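Local coordinates for oxalate biosynthetic component 1 (Burkholderia thailandensis, PDB 5IKY), which makes oxalate in quorum sensing-dependent oxalogenesis, as a bifunctional enzyme that joins serine hydrolase and lyase activities, at residues L928-Q942 with D967-H981. Numbering follows the deposited sequence.
Sequences LLKCFAHSSGIATAQ and DRALLVSFGSAADIH
Q942 reaches from the helix that follows strand 929-935 to the loop after strand 969-973, its chain extended beyond CG, and spans the backbone of I980 with both ends of its amide. H981 N hydrogen-bonds to OE1 in the carbonyl plane (2.8 Å), while NE2 gives an almost straight bond, in the amide plane, to D979 O (3.1 Å); together these fix the amide's rotation. OE1 also lies at the CD2 edge of the H981 ring. Nearer the sheet, I938 spreads its branches over this loop: CG2 rests on the A978 methyl, and CG1 meets I980 CG1 (3.9 Å), the two side chains crossing at about a right angle. L971 has a first torsion of -118°, off the staggered positions, which aims its fork at the helix and the neighbouring strand: CD1 abuts A941 CB under the helix (3.5 Å), and CD2 presses on A933 CB (3.7 Å). These strands are parallel neighbours in the central sheet of the α/β-hydrolase domain. At their C-terminal ends, S935 (phi 57°, psi -114°) stands between strand and helix in an AHSSG sequence, with OG hydrogen-bonded to H1069, consistent with the nucleophile elbow of this fold. A beta bulge shifts the register here, and A977 N bonds to S935 O from above the carbonyl plane (3.0 Å). Just before it, the H934 CG lies anti to its backbone N, which brings ND1 onto F974 O (2.9 Å), slightly tilted from the ring plane. S973 OG donates to S976 OG (2.7 Å), itself bonded to D991, so the buried hydroxyls form a chain beside I938 CB. On the other face of the sheet from A933 and L971, F932 and V972 lie side by side and point the same way, V972 CB sitting at the edge of the phenyl ring, which also stacks with W780 and F805.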
loop_
_atom_site.group_PDB
_atom_site.type_symbol
_atom_site.label_atom_id
_atom_site.label_comp_id
_atom_site.label_asym_id
_atom_site.label_seq_id
_atom_site.Cartn_x
_atom_site.Cartn_y
_atom_site.Cartn_z
ATOM N N LEU A 928 -16.867 -31.169 -25.117
ATOM C CA LEU A 928 -16.147 -30.280 -24.211
ATOM C C LEU A 928 -17.100 -29.335 -23.487
ATOM O O LEU A 928 -17.770 -28.513 -24.111
ATOM C CB LEU A 928 -15.094 -29.473 -24.971
ATOM C CG LEU A 928 -14.326 -28.451 -24.128
ATOM C CD1 LEU A 928 -13.384 -29.150 -23.153
ATOM C CD2 LEU A 928 -13.568 -27.470 -25.013
ATOM N N LEU A 929 -17.151 -29.459 -22.165
ATOM C CA LEU A 929 -18.017 -28.614 -21.354
ATOM C C LEU A 929 -17.284 -27.354 -20.902
ATOM O O LEU A 929 -16.401 -27.412 -20.045
ATOM C CB LEU A 929 -18.536 -29.387 -20.141
ATOM C CG LEU A 929 -19.504 -28.624 -19.237
ATOM C CD1 LEU A 929 -20.727 -28.174 -20.022
ATOM C CD2 LEU A 929 -19.907 -29.470 -18.041
ATOM N N LYS A 930 -17.652 -26.218 -21.485
ATOM C CA LYS A 930 -17.023 -24.948 -21.149
ATOM C C LYS A 930 -17.893 -24.150 -20.186
ATOM O O LYS A 930 -19.017 -23.771 -20.517
ATOM C CB LYS A 930 -16.747 -24.140 -22.418
ATOM C CG LYS A 930 -15.742 -24.794 -23.353
ATOM C CD LYS A 930 -15.750 -24.141 -24.725
ATOM C CE LYS A 930 -17.078 -24.359 -25.429
ATOM N NZ LYS A 930 -17.077 -23.811 -26.814
ATOM N N CYS A 931 -17.364 -23.898 -18.991
ATOM C CA CYS A 931 -18.124 -23.224 -17.945
ATOM C C CYS A 931 -17.502 -21.898 -17.519
ATOM O O CYS A 931 -16.281 -21.772 -17.425
ATOM C CB CYS A 931 -18.264 -24.131 -16.719
ATOM S SG CYS A 931 -18.991 -25.750 -17.052
ATOM N N PHE A 932 -18.357 -20.912 -17.267
ATOM C CA PHE A 932 -17.929 -19.646 -16.689
ATOM C C PHE A 932 -18.223 -19.643 -15.195
ATOM O O PHE A 932 -19.259 -20.147 -14.758
ATOM C CB PHE A 932 -18.628 -18.468 -17.371
ATOM C CG PHE A 932 -17.990 -18.049 -18.664
ATOM C CD1 PHE A 932 -16.613 -17.933 -18.766
ATOM C CD2 PHE A 932 -18.767 -17.781 -19.780
ATOM C CE1 PHE A 932 -16.023 -17.547 -19.956
ATOM C CE2 PHE A 932 -18.182 -17.397 -20.972
ATOM C CZ PHE A 932 -16.809 -17.280 -21.062
ATOM N N ALA A 933 -17.308 -19.079 -14.416
ATOM C CA ALA A 933 -17.479 -19.013 -12.971
ATOM C C ALA A 933 -17.180 -17.619 -12.442
ATOM O O ALA A 933 -16.272 -16.941 -12.923
ATOM C CB ALA A 933 -16.590 -20.042 -12.282
ATOM N N HIS A 934 -17.957 -17.197 -11.452
ATOM C CA HIS A 934 -17.718 -15.932 -10.769
ATOM C C HIS A 934 -18.011 -16.066 -9.280
ATOM O O HIS A 934 -18.936 -16.780 -8.887
ATOM C CB HIS A 934 -18.569 -14.815 -11.374
ATOM C CG HIS A 934 -18.542 -13.544 -10.581
ATOM N ND1 HIS A 934 -17.401 -12.785 -10.431
ATOM C CD2 HIS A 934 -19.513 -12.906 -9.886
ATOM C CE1 HIS A 934 -17.672 -11.731 -9.681
ATOM N NE2 HIS A 934 -18.947 -11.781 -9.339
ATOM N N SER A 935 -17.216 -15.375 -8.466
ATOM C CA SER A 935 -17.385 -15.371 -7.014
ATOM C C SER A 935 -17.327 -16.785 -6.437
ATOM O O SER A 935 -16.288 -17.444 -6.488
ATOM C CB SER A 935 -18.704 -14.692 -6.631
ATOM O OG SER A 935 -18.836 -14.581 -5.226
ATOM N N SER A 936 -18.450 -17.249 -5.897
ATOM C CA SER A 936 -18.520 -18.574 -5.292
ATOM C C SER A 936 -18.706 -19.666 -6.341
ATOM O O SER A 936 -18.845 -20.841 -6.003
ATOM C CB SER A 936 -19.660 -18.635 -4.272
ATOM O OG SER A 936 -20.885 -18.222 -4.856
ATOM N N GLY A 937 -18.706 -19.268 -7.610
ATOM C CA GLY A 937 -18.898 -20.198 -8.708
ATOM C C GLY A 937 -17.841 -21.283 -8.762
ATOM O O GLY A 937 -18.138 -22.437 -9.071
ATOM N N ILE A 938 -16.601 -20.915 -8.454
ATOM C CA ILE A 938 -15.502 -21.872 -8.470
ATOM C C ILE A 938 -15.684 -22.926 -7.373
ATOM O O ILE A 938 -15.233 -24.064 -7.510
ATOM C CB ILE A 938 -14.132 -21.162 -8.310
ATOM C CG1 ILE A 938 -12.981 -22.157 -8.484
ATOM C CG2 ILE A 938 -14.038 -20.448 -6.969
ATOM C CD1 ILE A 938 -13.020 -22.903 -9.797
ATOM N N ALA A 939 -16.366 -22.548 -6.296
ATOM C CA ALA A 939 -16.640 -23.471 -5.200
ATOM C C ALA A 939 -17.702 -24.487 -5.602
ATOM O O ALA A 939 -17.555 -25.686 -5.359
ATOM C CB ALA A 939 -17.078 -22.711 -3.960
ATOM N N THR A 940 -18.774 -23.994 -6.215
ATOM C CA THR A 940 -19.859 -24.847 -6.683
ATOM C C THR A 940 -19.335 -25.854 -7.703
ATOM O O THR A 940 -19.744 -27.015 -7.713
ATOM C CB THR A 940 -21.000 -24.014 -7.309
ATOM O OG1 THR A 940 -21.553 -23.133 -6.322
ATOM C CG2 THR A 940 -22.102 -24.919 -7.844
ATOM N N ALA A 941 -18.412 -25.398 -8.544
ATOM C CA ALA A 941 -17.823 -26.237 -9.583
ATOM C C ALA A 941 -17.051 -27.416 -9.000
ATOM O O ALA A 941 -17.240 -28.556 -9.418
ATOM C CB ALA A 941 -16.916 -25.405 -10.468
ATOM N N GLN A 942 -16.179 -27.136 -8.036
ATOM C CA GLN A 942 -15.367 -28.179 -7.420
ATOM C C GLN A 942 -16.221 -29.155 -6.618
ATOM O O GLN A 942 -15.824 -30.298 -6.393
ATOM C CB GLN A 942 -14.290 -27.564 -6.527
ATOM C CG GLN A 942 -12.994 -27.253 -7.256
ATOM C CD GLN A 942 -12.048 -26.412 -6.428
ATOM O OE1 GLN A 942 -10.849 -26.687 -6.362
ATOM N NE2 GLN A 942 -12.582 -25.374 -5.794
ATOM N N ASP A 967 -11.071 -34.116 -18.411
ATOM C CA ASP A 967 -10.401 -33.425 -19.505
ATOM C C ASP A 967 -11.415 -33.011 -20.567
ATOM O O ASP A 967 -11.099 -32.249 -21.481
ATOM C CB ASP A 967 -9.311 -34.307 -20.119
ATOM C CG ASP A 967 -8.147 -33.502 -20.666
ATOM O OD1 ASP A 967 -8.337 -32.305 -20.969
ATOM O OD2 ASP A 967 -7.039 -34.064 -20.794
ATOM N N ARG A 968 -12.637 -33.517 -20.436
ATOM C CA ARG A 968 -13.720 -33.156 -21.344
ATOM C C ARG A 968 -14.525 -31.983 -20.791
ATOM O O ARG A 968 -15.668 -31.756 -21.192
ATOM C CB ARG A 968 -14.636 -34.355 -21.592
ATOM C CG ARG A 968 -13.947 -35.534 -22.258
ATOM C CD ARG A 968 -13.231 -35.112 -23.534
ATOM N NE ARG A 968 -14.120 -34.426 -24.467
ATOM C CZ ARG A 968 -13.733 -33.922 -25.635
ATOM N NH1 ARG A 968 -12.470 -34.035 -26.019
ATOM N NH2 ARG A 968 -14.610 -33.312 -26.421
ATOM N N ALA A 969 -13.921 -31.244 -19.867
ATOM C CA ALA A 969 -14.555 -30.070 -19.279
ATOM C C ALA A 969 -13.532 -28.961 -19.055
ATOM O O ALA A 969 -12.343 -29.228 -18.877
ATOM C CB ALA A 969 -15.243 -30.432 -17.973
ATOM N N LEU A 970 -14.000 -27.718 -19.060
ATOM C CA LEU A 970 -13.119 -26.564 -18.921
ATOM C C LEU A 970 -13.741 -25.502 -18.018
ATOM O O LEU A 970 -14.962 -25.358 -17.971
ATOM C CB LEU A 970 -12.803 -25.975 -20.295
ATOM C CG LEU A 970 -11.865 -24.770 -20.340
ATOM C CD1 LEU A 970 -10.405 -25.208 -20.353
ATOM C CD2 LEU A 970 -12.195 -23.906 -21.539
ATOM N N LEU A 971 -12.899 -24.755 -17.309
ATOM C CA LEU A 971 -13.382 -23.748 -16.370
ATOM C C LEU A 971 -12.641 -22.419 -16.484
ATOM O O LEU A 971 -11.412 -22.371 -16.420
ATOM C CB LEU A 971 -13.266 -24.269 -14.939
ATOM C CG LEU A 971 -14.567 -24.411 -14.153
ATOM C CD1 LEU A 971 -14.273 -25.016 -12.795
ATOM C CD2 LEU A 971 -15.248 -23.060 -14.008
ATOM N N VAL A 972 -13.399 -21.341 -16.646
ATOM C CA VAL A 972 -12.837 -19.997 -16.607
ATOM C C VAL A 972 -13.490 -19.212 -15.474
ATOM O O VAL A 972 -14.685 -18.917 -15.520
ATOM C CB VAL A 972 -13.035 -19.248 -17.936
ATOM C CG1 VAL A 972 -12.465 -17.841 -17.837
ATOM C CG2 VAL A 972 -12.390 -20.015 -19.083
ATOM N N SER A 973 -12.704 -18.880 -14.457
ATOM C CA SER A 973 -13.236 -18.234 -13.264
ATOM C C SER A 973 -12.760 -16.790 -13.133
ATOM O O SER A 973 -11.559 -16.518 -13.116
ATOM C CB SER A 973 -12.843 -19.030 -12.014
ATOM O OG SER A 973 -13.404 -18.462 -10.842
ATOM N N PHE A 974 -13.712 -15.867 -13.044
ATOM C CA PHE A 974 -13.405 -14.465 -12.787
ATOM C C PHE A 974 -13.739 -14.120 -11.342
ATOM O O PHE A 974 -14.899 -14.173 -10.931
ATOM C CB PHE A 974 -14.171 -13.551 -13.745
ATOM C CG PHE A 974 -13.730 -13.664 -15.175
ATOM C CD1 PHE A 974 -14.361 -14.541 -16.044
ATOM C CD2 PHE A 974 -12.681 -12.894 -15.652
ATOM C CE1 PHE A 974 -13.955 -14.647 -17.361
ATOM C CE2 PHE A 974 -12.270 -12.996 -16.967
ATOM C CZ PHE A 974 -12.907 -13.873 -17.823
ATOM N N GLY A 975 -12.713 -13.768 -10.574
ATOM C CA GLY A 975 -12.886 -13.485 -9.163
ATOM C C GLY A 975 -13.215 -14.744 -8.385
ATOM O O GLY A 975 -14.333 -14.909 -7.898
ATOM N N SER A 976 -12.240 -15.639 -8.274
ATOM C CA SER A 976 -12.419 -16.868 -7.512
ATOM C C SER A 976 -12.452 -16.574 -6.016
ATOM O O SER A 976 -11.451 -16.160 -5.432
ATOM C CB SER A 976 -11.307 -17.868 -7.831
ATOM O OG SER A 976 -11.301 -18.193 -9.208
ATOM N N ALA A 977 -13.612 -16.787 -5.404
ATOM C CA ALA A 977 -13.815 -16.465 -3.996
ATOM C C ALA A 977 -13.607 -17.682 -3.100
ATOM O O ALA A 977 -13.929 -17.656 -1.912
ATOM C CB ALA A 977 -15.205 -15.887 -3.787
ATOM N N ALA A 978 -13.067 -18.748 -3.680
ATOM C CA ALA A 978 -12.775 -19.966 -2.936
ATOM C C ALA A 978 -11.468 -20.568 -3.429
ATOM O O ALA A 978 -11.070 -20.346 -4.573
ATOM C CB ALA A 978 -13.915 -20.968 -3.072
ATOM N N ASP A 979 -10.799 -21.323 -2.564
ATOM C CA ASP A 979 -9.533 -21.948 -2.924
ATOM C C ASP A 979 -9.715 -22.999 -4.007
ATOM O O ASP A 979 -10.700 -23.738 -4.014
ATOM C CB ASP A 979 -8.876 -22.587 -1.698
ATOM C CG ASP A 979 -8.247 -21.566 -0.774
ATOM O OD1 ASP A 979 -7.920 -20.455 -1.242
ATOM O OD2 ASP A 979 -8.065 -21.882 0.422
ATOM N N ILE A 980 -8.761 -23.053 -4.929
ATOM C CA ILE A 980 -8.727 -24.112 -5.926
ATOM C C ILE A 980 -7.817 -25.228 -5.438
ATOM O O ILE A 980 -6.596 -25.069 -5.386
ATOM C CB ILE A 980 -8.232 -23.607 -7.290
ATOM C CG1 ILE A 980 -9.143 -22.494 -7.811
ATOM C CG2 ILE A 980 -8.171 -24.756 -8.287
ATOM C CD1 ILE A 980 -8.709 -21.928 -9.145
ATOM N N HIS A 981 -8.416 -26.351 -5.062
ATOM C CA HIS A 981 -7.651 -27.489 -4.578
ATOM C C HIS A 981 -6.893 -28.125 -5.734
ATOM O O HIS A 981 -7.440 -28.929 -6.488
ATOM C CB HIS A 981 -8.568 -28.501 -3.902
ATOM C CG HIS A 981 -9.408 -27.914 -2.810
ATOM N ND1 HIS A 981 -9.055 -27.986 -1.480
ATOM C CD2 HIS A 981 -10.576 -27.233 -2.853
ATOM C CE1 HIS A 981 -9.974 -27.379 -0.751
ATOM N NE2 HIS A 981 -10.908 -26.913 -1.560
#